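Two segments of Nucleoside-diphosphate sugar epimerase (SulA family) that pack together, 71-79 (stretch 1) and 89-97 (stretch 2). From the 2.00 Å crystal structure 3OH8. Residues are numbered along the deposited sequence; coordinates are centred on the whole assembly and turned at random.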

ATOM      1  N   ASN A  71       6.340  -4.082  27.568  1.00 23.97           N
ATOM      2  CA  ASN A  71       7.156  -4.591  26.476  1.00 23.74           C
ATOM      3  C   ASN A  71       6.627  -5.913  25.931  1.00 23.80           C
ATOM      4  O   ASN A  71       6.514  -6.904  26.654  1.00 23.55           O
ATOM      5  CB  ASN A  71       8.628  -4.718  26.889  1.00 28.33           C
ATOM      6  CG  ASN A  71       9.549  -4.973  25.697  1.00 36.02           C
ATOM      7  OD1 ASN A  71      10.571  -5.651  25.822  1.00 41.33           O
ATOM      8  ND2 ASN A  71       9.186  -4.430  24.533  1.00 25.31           N
ATOM      9  N   GLY A  72       6.285  -5.908  24.647  1.00 21.34           N
ATOM     10  CA  GLY A  72       5.804  -7.099  23.982  1.00 18.71           C
ATOM     11  C   GLY A  72       4.325  -7.398  24.143  1.00 23.45           C
ATOM     12  O   GLY A  72       3.848  -8.362  23.554  1.00 22.28           O
ATOM     13  N   SER A  73       3.604  -6.588  24.922  1.00 21.52           N
ATOM     14  CA  SER A  73       2.195  -6.879  25.242  1.00 21.58           C
ATOM     15  C   SER A  73       1.253  -5.706  25.036  1.00 16.13           C
ATOM     16  O   SER A  73       0.060  -5.901  24.798  1.00 19.00           O
ATOM     17  CB  SER A  73       2.040  -7.354  26.706  1.00 20.64           C
ATOM     18  OG  SER A  73       2.752  -8.556  26.918  1.00 31.93           O
ATOM     19  N   ARG A  74       1.763  -4.490  25.199  1.00 18.45           N
ATOM     20  CA  ARG A  74       0.890  -3.332  25.158  1.00 20.02           C
ATOM     21  C   ARG A  74       1.622  -2.045  24.843  1.00 23.71           C
ATOM     22  O   ARG A  74       2.719  -1.815  25.342  1.00 22.42           O
ATOM     23  CB  ARG A  74       0.146  -3.176  26.484  1.00 19.02           C
ATOM     24  CG  ARG A  74      -0.833  -2.013  26.495  1.00 21.31           C
ATOM     25  CD  ARG A  74      -1.586  -1.940  27.828  1.00 19.87           C
ATOM     26  NE  ARG A  74      -2.525  -3.042  27.990  1.00 22.57           N
ATOM     27  CZ  ARG A  74      -3.364  -3.158  29.014  1.00 28.43           C
ATOM     28  NH1 ARG A  74      -3.386  -2.229  29.955  1.00 28.48           N
ATOM     29  NH2 ARG A  74      -4.184  -4.195  29.094  1.00 26.79           N
ATOM     30  N   PHE A  75       1.020  -1.221  23.988  1.00 16.67           N
ATOM     31  CA  PHE A  75       1.426   0.183  23.894  1.00 20.68           C
ATOM     32  C   PHE A  75       0.185   1.046  23.754  1.00 18.02           C
ATOM     33  O   PHE A  75      -0.882   0.539  23.425  1.00 18.88           O
ATOM     34  CB  PHE A  75       2.466   0.432  22.789  1.00 19.59           C
ATOM     35  CG  PHE A  75       1.927   0.336  21.388  1.00 19.92           C
ATOM     36  CD1 PHE A  75       1.959  -0.871  20.699  1.00 21.47           C
ATOM     37  CD2 PHE A  75       1.425   1.460  20.742  1.00 18.75           C
ATOM     38  CE1 PHE A  75       1.480  -0.955  19.390  1.00 24.24           C
ATOM     39  CE2 PHE A  75       0.941   1.380  19.435  1.00 20.90           C
ATOM     40  CZ  PHE A  75       0.968   0.174  18.759  1.00 15.72           C
ATOM     41  N   THR A  76       0.298   2.335  24.048  1.00 15.86           N
ATOM     42  CA  THR A  76      -0.893   3.185  24.110  1.00 17.57           C
ATOM     43  C   THR A  76      -0.646   4.518  23.402  1.00 20.06           C
ATOM     44  O   THR A  76       0.395   5.148  23.618  1.00 22.33           O
ATOM     45  CB  THR A  76      -1.302   3.453  25.591  1.00 21.11           C
ATOM     46  OG1 THR A  76      -1.634   2.216  26.241  1.00 19.88           O
ATOM     47  CG2 THR A  76      -2.508   4.376  25.658  1.00 23.32           C
ATOM     48  N   ASP A  77      -1.581   4.938  22.548  1.00 24.04           N
ATOM     49  CA  ASP A  77      -1.479   6.244  21.875  1.00 27.10           C
ATOM     50  C   ASP A  77      -2.381   7.238  22.589  1.00 28.53           C
ATOM     51  O   ASP A  77      -3.520   6.913  22.899  1.00 26.65           O
ATOM     52  CB  ASP A  77      -1.943   6.183  20.406  1.00 24.96           C
ATOM     53  CG  ASP A  77      -1.238   5.123  19.600  1.00 24.86           C
ATOM     54  OD1 ASP A  77      -0.006   4.982  19.719  1.00 26.25           O
ATOM     55  OD2 ASP A  77      -1.925   4.435  18.818  1.00 28.53           O
ATOM     56  N   VAL A  78      -1.901   8.458  22.818  1.00 28.91           N
ATOM     57  CA  VAL A  78      -2.742   9.464  23.460  1.00 32.41           C
ATOM     58  C   VAL A  78      -2.622  10.831  22.796  1.00 29.91           C
ATOM     59  O   VAL A  78      -1.559  11.190  22.297  1.00 24.65           O
ATOM     60  CB  VAL A  78      -2.435   9.597  24.982  1.00 37.81           C
ATOM     61  CG1 VAL A  78      -2.595   8.252  25.677  1.00 35.95           C
ATOM     62  CG2 VAL A  78      -1.044  10.159  25.214  1.00 37.38           C
ATOM     63  N   CYS A  79      -3.720  11.580  22.776  1.00 32.26           N
ATOM     64  CA  CYS A  79      -3.678  12.976  22.346  1.00 42.20           C
ATOM     65  C   CYS A  79      -4.184  13.930  23.424  1.00 52.03           C
ATOM     66  O   CYS A  79      -5.269  13.734  23.971  1.00 54.83           O
ATOM     67  CB  CYS A  79      -4.491  13.193  21.080  1.00 39.37           C
ATOM     68  SG  CYS A  79      -4.414  14.919  20.548  1.00 68.71           S
ATOM     69  N   ASN A  89      -8.886  14.177  22.971  1.00 53.59           N
ATOM     70  CA  ASN A  89      -9.203  13.339  24.115  1.00 51.74           C
ATOM     71  C   ASN A  89      -9.189  11.874  23.685  1.00 43.82           C
ATOM     72  O   ASN A  89     -10.015  11.065  24.110  1.00 47.28           O
ATOM     73  CB  ASN A  89     -10.559  13.732  24.694  1.00 58.58           C
ATOM     74  CG  ASN A  89     -10.609  13.589  26.204  1.00 63.70           C
ATOM     75  OD1 ASN A  89     -10.269  14.518  26.939  1.00 63.75           O
ATOM     76  ND2 ASN A  89     -11.032  12.423  26.675  1.00 65.59           N
ATOM     77  N   TRP A  90      -8.229  11.554  22.830  1.00 35.61           N
ATOM     78  CA  TRP A  90      -8.127  10.246  22.206  1.00 28.03           C
ATOM     79  C   TRP A  90      -7.150   9.375  22.988  1.00 23.05           C
ATOM     80  O   TRP A  90      -6.025   9.786  23.269  1.00 21.71           O
ATOM     81  CB  TRP A  90      -7.661  10.432  20.756  1.00 28.48           C
ATOM     82  CG  TRP A  90      -7.368   9.171  19.985  1.00 28.65           C
ATOM     83  CD1 TRP A  90      -6.182   8.490  19.943  1.00 27.98           C
ATOM     84  CD2 TRP A  90      -8.266   8.463  19.125  1.00 26.27           C
ATOM     85  NE1 TRP A  90      -6.290   7.400  19.112  1.00 26.59           N
ATOM     86  CE2 TRP A  90      -7.560   7.360  18.599  1.00 27.33           C
ATOM     87  CE3 TRP A  90      -9.599   8.652  18.747  1.00 30.03           C
ATOM     88  CZ2 TRP A  90      -8.140   6.453  17.715  1.00 31.25           C
ATOM     89  CZ3 TRP A  90     -10.175   7.748  17.877  1.00 29.58           C
ATOM     90  CH2 TRP A  90      -9.446   6.662  17.368  1.00 33.84           C
ATOM     91  N   ARG A  91      -7.579   8.170  23.349  1.00 24.32           N
ATOM     92  CA  ARG A  91      -6.679   7.241  24.026  1.00 25.37           C
ATOM     93  C   ARG A  91      -6.843   5.831  23.449  1.00 24.59           C
ATOM     94  O   ARG A  91      -7.893   5.213  23.595  1.00 23.98           O
ATOM     95  CB  ARG A  91      -6.939   7.258  25.535  1.00 33.42           C
ATOM     96  CG  ARG A  91      -5.764   6.808  26.382  1.00 42.68           C
ATOM     97  CD  ARG A  91      -5.928   7.252  27.846  1.00 47.48           C
ATOM     98  NE  ARG A  91      -4.790   6.850  28.667  1.00 50.54           N
ATOM     99  CZ  ARG A  91      -4.706   5.682  29.295  1.00 61.94           C
ATOM    100  NH1 ARG A  91      -5.701   4.804  29.201  1.00 65.24           N
ATOM    101  NH2 ARG A  91      -3.631   5.390  30.015  1.00 66.40           N
ATOM    102  N   HIS A  92      -5.792   5.328  22.807  1.00 21.11           N
ATOM    103  CA  HIS A  92      -5.873   4.078  22.060  1.00 16.30           C
ATOM    104  C   HIS A  92      -4.925   3.054  22.674  1.00 17.63           C
ATOM    105  O   HIS A  92      -3.707   3.180  22.568  1.00 21.58           O
ATOM    106  CB  HIS A  92      -5.512   4.351  20.586  1.00 17.61           C
ATOM    107  CG  HIS A  92      -5.657   3.155  19.686  1.00 22.07           C
ATOM    108  ND1 HIS A  92      -5.875   1.885  20.156  1.00 22.90           N
ATOM    109  CD2 HIS A  92      -5.610   3.066  18.331  1.00 18.12           C
ATOM    110  CE1 HIS A  92      -5.949   1.045  19.128  1.00 22.39           C
ATOM    111  NE2 HIS A  92      -5.797   1.734  18.019  1.00 26.10           N
ATOM    112  N   VAL A  93      -5.487   2.048  23.340  1.00 18.30           N
ATOM    113  CA  VAL A  93      -4.680   0.977  23.905  1.00 19.23           C
ATOM    114  C   VAL A  93      -4.603  -0.203  22.921  1.00 17.23           C
ATOM    115  O   VAL A  93      -5.629  -0.672  22.421  1.00 19.01           O
ATOM    116  CB  VAL A  93      -5.256   0.473  25.251  1.00 19.41           C
ATOM    117  CG1 VAL A  93      -4.411  -0.679  25.788  1.00 16.26           C
ATOM    118  CG2 VAL A  93      -5.328   1.613  26.271  1.00 19.44           C
ATOM    119  N   HIS A  94      -3.384  -0.665  22.650  1.00 15.55           N
ATOM    120  CA  HIS A  94      -3.140  -1.800  21.757  1.00 15.68           C
ATOM    121  C   HIS A  94      -2.619  -2.943  22.615  1.00 14.98           C
ATOM    122  O   HIS A  94      -1.501  -2.870  23.121  1.00 17.18           O
ATOM    123  CB  HIS A  94      -2.057  -1.482  20.712  1.00 13.01           C
ATOM    124  CG  HIS A  94      -2.262  -0.203  19.966  1.00 16.12           C
ATOM    125  ND1 HIS A  94      -2.561  -0.156  18.618  1.00 19.40           N
ATOM    126  CD2 HIS A  94      -2.156   1.095  20.366  1.00 20.04           C
ATOM    127  CE1 HIS A  94      -2.648   1.104  18.226  1.00 20.14           C
ATOM    128  NE2 HIS A  94      -2.410   1.878  19.268  1.00 21.44           N
ATOM    129  N   ASN A  95      -3.417  -3.992  22.762  1.00 16.01           N
ATOM    130  CA  ASN A  95      -3.065  -5.123  23.627  1.00 17.49           C
ATOM    131  C   ASN A  95      -2.823  -6.394  22.815  1.00 19.68           C
ATOM    132  O   ASN A  95      -3.597  -6.718  21.912  1.00 18.89           O
ATOM    133  CB  ASN A  95      -4.182  -5.367  24.637  1.00 15.01           C
ATOM    134  CG  ASN A  95      -3.738  -6.222  25.811  1.00 22.46           C
ATOM    135  OD1 ASN A  95      -4.046  -7.416  25.886  1.00 24.86           O
ATOM    136  ND2 ASN A  95      -3.019  -5.611  26.737  1.00 15.32           N
ATOM    137  N   PHE A  96      -1.757  -7.118  23.149  1.00 18.67           N
ATOM    138  CA  PHE A  96      -1.364  -8.316  22.411  1.00 15.70           C
ATOM    139  C   PHE A  96      -1.257  -9.509  23.360  1.00 18.25           C
ATOM    140  O   PHE A  96      -0.422  -9.497  24.262  1.00 16.81           O
ATOM    141  CB  PHE A  96       0.015  -8.110  21.789  1.00 17.46           C
ATOM    142  CG  PHE A  96       0.100  -6.944  20.833  1.00 19.90           C
ATOM    143  CD1 PHE A  96       0.187  -5.642  21.309  1.00 14.62           C
ATOM    144  CD2 PHE A  96       0.131  -7.161  19.464  1.00 20.99           C
ATOM    145  CE1 PHE A  96       0.297  -4.568  20.429  1.00 14.78           C
ATOM    146  CE2 PHE A  96       0.231  -6.099  18.580  1.00 19.76           C
ATOM    147  CZ  PHE A  96       0.309  -4.799  19.062  1.00 19.34           C
ATOM    148  N   VAL A  97      -2.067 -10.543  23.166  1.00 18.38           N
ATOM    149  CA  VAL A  97      -1.865 -11.767  23.949  1.00 23.83           C
ATOM    150  C   VAL A  97      -1.615 -12.985  23.074  1.00 21.96           C
ATOM    151  O   VAL A  97      -1.936 -12.980  21.891  1.00 17.75           O
ATOM    152  CB  VAL A  97      -3.027 -12.063  24.928  1.00 21.55           C
ATOM    153  CG1 VAL A  97      -3.091 -10.985  26.010  1.00 20.68           C
ATOM    154  CG2 VAL A  97      -4.345 -12.189  24.193  1.00 23.71           C
TER
HETATM  155  O   HOH W   1       0.605 -10.565  26.552  1.00 29.67           O

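How does the contact begin at the N-terminal end of stretch 2? W90 O accepts a hydrogen bond from C79 N at 3.0 Å, and the side chains meet through C79 CB and W90 CB, 4.2 Å apart. R91 then pairs with V78 across the antiparallel strands; its CG lies 3.6 Å from V78 CG1, while T76 CG2 sits over one face of its guanidinium.

What holds the middle in register? H92 and D77 form a hydrogen-bonded pair, with H92 N to D77 O and D77 N to H92 O both at 2.8 Å. At V93 the backbone bonds pause, and its side chain shares a face with T76 and R74: V93 CG2 is 3.7 Å from T76 OG1, and V93 CG1 is 3.7 Å from R74 CD.

Why does H94 matter so much? Its backbone pairs with F75, H94 N to F75 O at 2.9 Å and F75 N to H94 O at 3.1 Å. Its ring lies nearly parallel to that of F75 in an offset stack, centroids 4.0 Å apart, leaving the edge free for H94 NE2 to donate to D77 OD2 at 2.6 Å.

How does the contact close? F96 N donates to S73 O at 2.7 Å, and a water bridges S73 OG and F96 O. F96 CE1 also reaches F75 CE1 at 3.9 Å.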